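Local atomic coordinates of flagellar basal body protein (Helicobacter pylori, PDB entry 5NPY), a protein that probably forms part of the flagellar hook, the curved segment that couples the flagellar motor to the filament. Residues M379-D384 with S391-Q396. Sequence-based numbering, arbitrary orientation.
Sequences MTNSND and SKRKNQ. With 144 (tris-hydroxymethyl-methyl-ammonium), chain B.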
loop_
_atom_site.group_PDB
_atom_site.type_symbol
_atom_site.label_atom_id
_atom_site.label_comp_id
_atom_site.label_asym_id
_atom_site.label_seq_id
_atom_site.Cartn_x
_atom_site.Cartn_y
_atom_site.Cartn_z
ATOM N N MET A 379 -7.680 12.304 -14.423
ATOM C CA MET A 379 -8.012 11.382 -15.516
ATOM C C MET A 379 -7.834 12.044 -16.867
ATOM O O MET A 379 -8.320 13.151 -17.097
ATOM C CB MET A 379 -9.438 10.864 -15.413
ATOM C CG MET A 379 -9.705 9.683 -16.345
ATOM S SD MET A 379 -11.325 8.950 -15.929
ATOM C CE MET A 379 -12.350 9.654 -17.196
ATOM N N THR A 380 -7.172 11.343 -17.777
ATOM C CA THR A 380 -6.775 11.940 -19.041
ATOM C C THR A 380 -7.361 11.240 -20.247
ATOM O O THR A 380 -7.437 11.854 -21.317
ATOM C CB THR A 380 -5.238 11.935 -19.179
ATOM O OG1 THR A 380 -4.761 10.575 -19.076
ATOM C CG2 THR A 380 -4.591 12.777 -18.082
ATOM N N ASN A 381 -7.746 9.981 -20.114
ATOM C CA ASN A 381 -8.228 9.187 -21.226
ATOM C C ASN A 381 -9.246 8.186 -20.710
ATOM O O ASN A 381 -9.016 7.540 -19.685
ATOM C CB ASN A 381 -7.097 8.429 -21.936
ATOM C CG ASN A 381 -7.527 7.903 -23.277
ATOM O OD1 ASN A 381 -7.728 8.671 -24.212
ATOM N ND2 ASN A 381 -7.710 6.597 -23.370
ATOM N N SER A 382 -10.352 8.045 -21.426
ATOM C CA SER A 382 -11.364 7.077 -21.026
ATOM C C SER A 382 -11.400 5.930 -22.031
ATOM O O SER A 382 -11.076 6.105 -23.213
ATOM C CB SER A 382 -12.737 7.744 -20.903
ATOM O OG SER A 382 -13.265 7.986 -22.185
ATOM N N ASN A 383 -11.751 4.742 -21.547
ATOM C CA ASN A 383 -11.795 3.553 -22.398
ATOM C C ASN A 383 -13.157 3.495 -23.095
ATOM O O ASN A 383 -14.172 3.153 -22.494
ATOM C CB ASN A 383 -11.504 2.296 -21.586
ATOM C CG ASN A 383 -11.975 1.006 -22.285
ATOM O OD1 ASN A 383 -12.822 0.272 -21.763
ATOM N ND2 ASN A 383 -11.448 0.747 -23.472
ATOM N N ASP A 384 -13.162 3.851 -24.373
ATOM C CA ASP A 384 -14.343 3.803 -25.205
ATOM C C ASP A 384 -14.618 2.345 -25.594
ATOM O O ASP A 384 -13.748 1.705 -26.181
ATOM C CB ASP A 384 -14.135 4.699 -26.430
ATOM C CG ASP A 384 -15.315 4.660 -27.429
ATOM O OD1 ASP A 384 -16.214 3.815 -27.296
ATOM O OD2 ASP A 384 -15.362 5.525 -28.354
ATOM N N SER A 391 -6.462 0.690 -31.342
ATOM C CA SER A 391 -6.626 2.091 -30.950
ATOM C C SER A 391 -5.463 2.512 -30.070
ATOM O O SER A 391 -5.094 1.795 -29.135
ATOM C CB SER A 391 -7.949 2.294 -30.203
ATOM O OG SER A 391 -9.035 1.759 -30.932
ATOM N N LYS A 392 -4.865 3.661 -30.375
ATOM C CA LYS A 392 -3.709 4.081 -29.590
ATOM C C LYS A 392 -4.086 4.556 -28.193
ATOM O O LYS A 392 -3.230 4.551 -27.306
ATOM C CB LYS A 392 -2.948 5.179 -30.325
ATOM C CG LYS A 392 -2.344 4.677 -31.598
ATOM C CD LYS A 392 -1.710 5.783 -32.407
ATOM C CE LYS A 392 -0.846 5.165 -33.477
ATOM N NZ LYS A 392 -1.653 4.197 -34.287
ATOM N N ARG A 393 -5.341 4.969 -27.976
ATOM C CA ARG A 393 -5.742 5.440 -26.658
ATOM C C ARG A 393 -6.902 4.579 -26.186
ATOM O O ARG A 393 -7.937 5.090 -25.734
ATOM C CB ARG A 393 -6.108 6.923 -26.703
ATOM C CG ARG A 393 -4.979 7.838 -27.236
ATOM C CD ARG A 393 -5.509 9.252 -27.389
ATOM N NE ARG A 393 -6.010 9.746 -26.104
ATOM C CZ ARG A 393 -5.497 10.750 -25.392
ATOM N NH1 ARG A 393 -4.468 11.470 -25.827
ATOM N NH2 ARG A 393 -6.078 11.070 -24.246
ATOM N N LYS A 394 -6.729 3.261 -26.316
ATOM C CA LYS A 394 -7.739 2.330 -25.836
ATOM C C LYS A 394 -7.842 2.336 -24.311
ATOM O O LYS A 394 -8.953 2.306 -23.751
ATOM C CB LYS A 394 -7.422 0.919 -26.334
ATOM C CG LYS A 394 -8.612 -0.019 -26.298
ATOM C CD LYS A 394 -8.314 -1.226 -25.469
ATOM C CE LYS A 394 -7.058 -1.931 -25.956
ATOM N NZ LYS A 394 -6.475 -2.696 -24.837
ATOM N N ASN A 395 -6.704 2.283 -23.617
ATOM C CA ASN A 395 -6.719 2.119 -22.168
ATOM C C ASN A 395 -7.096 3.405 -21.444
ATOM O O ASN A 395 -6.639 4.500 -21.800
ATOM C CB ASN A 395 -5.358 1.657 -21.668
ATOM C CG ASN A 395 -5.055 0.286 -22.089
ATOM O OD1 ASN A 395 -5.947 -0.413 -22.553
ATOM N ND2 ASN A 395 -3.789 -0.130 -21.955
ATOM N N GLN A 396 -7.907 3.260 -20.395
ATOM C CA GLN A 396 -8.154 4.381 -19.502
ATOM C C GLN A 396 -6.861 4.740 -18.790
ATOM O O GLN A 396 -6.102 3.860 -18.371
ATOM C CB GLN A 396 -9.235 4.043 -18.485
ATOM C CG GLN A 396 -9.149 4.863 -17.221
ATOM C CD GLN A 396 -10.472 4.971 -16.538
ATOM O OE1 GLN A 396 -11.510 5.114 -17.196
ATOM N NE2 GLN A 396 -10.461 4.902 -15.200
HETATM C C1 144 B . -1.088 9.924 -23.245
HETATM N N 144 B . -1.941 10.559 -22.240
HETATM C C2 144 B . -2.459 11.824 -22.762
HETATM O O2 144 B . -1.540 12.887 -22.690
HETATM C C3 144 B . -1.177 10.820 -21.026
HETATM O O3 144 B . -2.041 11.010 -19.928
HETATM C C4 144 B . -3.103 9.741 -21.855
HETATM O O4 144 B . -3.320 8.513 -22.516
HETATM O O HOH W 1 -10.953 4.413 -25.824
#
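N381 and R393 meet across the base of the loop that joins two antiparallel strands, 370-381 and 396-406, and the N381 amide holds the loop with both of its ends. T380 and N381 both face T397 of the second strand, forming a classic beta bulge. CB of N381 is directed toward the 391-396 segment, and CG lies anti to the backbone N (chi1 -165°), which places CG beside R393 NH2. N381 OD1 is gripped side-on by the R393 guanidinium. R393 NE donates to N381 OD1 at 2.8 Å. R393 NH2 donates to the same N381 OD1 at 2.9 Å. OD1 lies close to the guanidinium plane, beside its NE/NH2 edge, and both nitrogens approach it from one face of the carbonyl plane. The amide and guanidinium planes are turned 58° apart. The bend of R393 at chi3 (58°) turns NE toward OD1 of N381. NH2 has a further partner in N226 O.

The other end of the amide binds the loop backbone. N381 ND2 donates to R393 O at 2.8 Å and to N395 O at the same length. In both bonds the nitrogen stands above the plane of the accepting carbonyl. R393 is thus bound twice by one asparagine, through its side chain and through its backbone oxygen.

N383 adds a single bond further along: its ND2 donates to K394 O at 3.0 Å. A water joins the two segments by donating to S382 O and R393 O and accepting from D384 N.

The bound tris-hydroxymethyl-methyl-ammonium lies over one face of the R393 guanidinium. T380, N381 and R393 belong to its pocket, and E399 also bonds to it. T380 OG1, which also bonds to T397 OG1, donates to O3 of the ligand at 2.9 Å.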